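LAO/AO transport system kinase (PDB 2P67) is a P-loop NTPase-fold protein of the MeaB GTPase family, which assembles as a pair of subunits. Local coordinates at residues H291-N295 with E296-R300. Numbering follows the deposited sequence.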
loop_
_atom_site.group_PDB
_atom_site.type_symbol
_atom_site.label_atom_id
_atom_site.label_comp_id
_atom_site.label_asym_id
_atom_site.label_seq_id
_atom_site.Cartn_x
_atom_site.Cartn_y
_atom_site.Cartn_z
ATOM N N HIS A 291 17.596 -8.686 9.415
ATOM C CA HIS A 291 18.527 -9.442 10.241
ATOM C C HIS A 291 17.894 -10.724 10.769
ATOM O O HIS A 291 18.530 -11.783 10.776
ATOM C CB HIS A 291 19.071 -8.586 11.387
ATOM C CG HIS A 291 20.165 -7.648 10.972
ATOM N ND1 HIS A 291 20.252 -6.351 11.437
ATOM C CD2 HIS A 291 21.214 -7.814 10.129
ATOM C CE1 HIS A 291 21.311 -5.764 10.906
ATOM N NE2 HIS A 291 21.909 -6.627 10.105
ATOM N N LEU A 292 16.638 -10.620 11.201
ATOM C CA LEU A 292 15.865 -11.772 11.674
ATOM C C LEU A 292 15.623 -12.802 10.566
ATOM O O LEU A 292 15.968 -13.972 10.719
ATOM C CB LEU A 292 14.533 -11.304 12.267
ATOM C CG LEU A 292 13.612 -12.364 12.860
ATOM C CD1 LEU A 292 14.243 -12.992 14.094
ATOM C CD2 LEU A 292 12.264 -11.736 13.194
ATOM N N PHE A 293 15.047 -12.358 9.452
ATOM C CA PHE A 293 14.693 -13.260 8.355
ATOM C C PHE A 293 15.904 -13.737 7.545
ATOM O O PHE A 293 15.810 -14.704 6.778
ATOM C CB PHE A 293 13.600 -12.638 7.475
ATOM C CG PHE A 293 12.240 -12.608 8.141
ATOM C CD1 PHE A 293 11.901 -11.588 9.029
ATOM C CD2 PHE A 293 11.311 -13.618 7.899
ATOM C CE1 PHE A 293 10.655 -11.571 9.664
ATOM C CE2 PHE A 293 10.057 -13.609 8.523
ATOM C CZ PHE A 293 9.729 -12.588 9.402
ATOM N N ALA A 294 17.046 -13.076 7.743
ATOM C CA ALA A 294 18.313 -13.524 7.160
ATOM C C ALA A 294 18.918 -14.660 7.982
ATOM O O ALA A 294 19.508 -15.591 7.420
ATOM C CB ALA A 294 19.303 -12.364 7.041
ATOM N N ASN A 295 18.769 -14.577 9.304
ATOM C CA ASN A 295 19.242 -15.616 10.209
ATOM C C ASN A 295 18.876 -17.019 9.696
ATOM O O ASN A 295 17.709 -17.304 9.404
ATOM C CB ASN A 295 18.691 -15.387 11.613
ATOM C CG ASN A 295 19.369 -16.251 12.649
ATOM O OD1 ASN A 295 20.491 -15.969 13.066
ATOM N ND2 ASN A 295 18.695 -17.311 13.074
ATOM N N GLU A 296 19.890 -17.876 9.562
ATOM C CA GLU A 296 19.720 -19.190 8.953
ATOM C C GLU A 296 18.813 -20.088 9.794
ATOM O O GLU A 296 17.996 -20.832 9.253
ATOM C CB GLU A 296 21.080 -19.849 8.744
ATOM C CG GLU A 296 21.172 -20.707 7.494
ATOM C CD GLU A 296 22.254 -21.772 7.605
ATOM O OE1 GLU A 296 23.409 -21.425 7.945
ATOM O OE2 GLU A 296 21.941 -22.960 7.361
ATOM N N ASP A 297 18.958 -20.004 11.114
ATOM C CA ASP A 297 18.142 -20.785 12.036
ATOM C C ASP A 297 16.690 -20.329 12.042
ATOM O O ASP A 297 15.767 -21.163 12.046
ATOM C CB ASP A 297 18.708 -20.714 13.452
ATOM C CG ASP A 297 19.970 -21.548 13.619
ATOM O OD1 ASP A 297 20.188 -22.488 12.818
ATOM O OD2 ASP A 297 20.733 -21.263 14.560
ATOM N N PHE A 298 16.483 -19.013 12.055
ATOM C CA PHE A 298 15.126 -18.483 12.072
ATOM C C PHE A 298 14.407 -18.726 10.749
ATOM O O PHE A 298 13.222 -19.040 10.744
ATOM C CB PHE A 298 15.067 -16.994 12.427
ATOM C CG PHE A 298 13.670 -16.459 12.433
ATOM C CD1 PHE A 298 12.829 -16.698 13.520
ATOM C CD2 PHE A 298 13.169 -15.782 11.333
ATOM C CE1 PHE A 298 11.501 -16.232 13.515
ATOM C CE2 PHE A 298 11.846 -15.318 11.320
ATOM C CZ PHE A 298 11.020 -15.544 12.412
ATOM N N ASP A 299 15.118 -18.543 9.639
ATOM C CA ASP A 299 14.562 -18.775 8.308
ATOM C C ASP A 299 14.056 -20.212 8.189
ATOM O O ASP A 299 12.974 -20.456 7.642
ATOM C CB ASP A 299 15.608 -18.485 7.226
ATOM C CG ASP A 299 15.154 -18.917 5.842
ATOM O OD1 ASP A 299 14.193 -18.327 5.315
ATOM O OD2 ASP A 299 15.746 -19.868 5.291
ATOM N N ARG A 300 14.842 -21.151 8.716
ATOM C CA ARG A 300 14.496 -22.571 8.701
ATOM C C ARG A 300 13.229 -22.844 9.515
ATOM O O ARG A 300 12.281 -23.445 9.008
ATOM C CB ARG A 300 15.688 -23.393 9.222
ATOM C CG ARG A 300 15.431 -24.898 9.373
ATOM C CD ARG A 300 16.731 -25.679 9.541
ATOM N NE ARG A 300 17.579 -25.591 8.347
ATOM C CZ ARG A 300 18.774 -25.001 8.298
ATOM N NH1 ARG A 300 19.303 -24.436 9.380
ATOM N NH2 ARG A 300 19.451 -24.980 7.156
HETATM O O HOH W 1 13.364 -16.095 6.238
#
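N295 breaks the helical path between helix 267-294 and helix 296-310, and its carbonyl O accepts a nearly straight backbone bond from D299 N at 2.9 Å, the i to i+4 step of the new helix. N295 is the N-cap residue of helix 296-310. The turn folds F298 back over the end of the first helix. L292 CG lies over one face of the F298 ring, 3.9 Å from its centroid and 18° off the ring normal, a CH-pi contact. F298 holds CG anti to its backbone N (chi1 180°), which carries the ring back toward L292. The F298 ring also meets F293 in an edge-to-face pair. Its CE2 edge points at the F293 face, with the planes at 88°. The ring centroids are 5.2 Å apart. F298 CE2 comes within 3.7 Å of F293 CE2, toward the rim of that face.

Two consecutive helices meet here at a tight corner, with N295 as the one non-helical residue between them. The corner lies at the protein surface, its centre about 31 Å from the centre of the chain. Helix 316-328 packs on the same cluster through L323 and I327. The second subunit adds V288 against L292 and T284 against F298, and its R281 makes a cation-pi contact with F293.

One water bridges the two helices, donating to F293 O at 2.9 Å and to D299 OD1 at 2.6 Å. The other carboxylate oxygen, D299 OD2, forms a salt bridge with R303. Within the new helix, R300 NH2 reaches E296 OE2 at 3.2 Å in a salt bridge, nearly in the guanidinium plane and on the anti lone pair of the carboxylate.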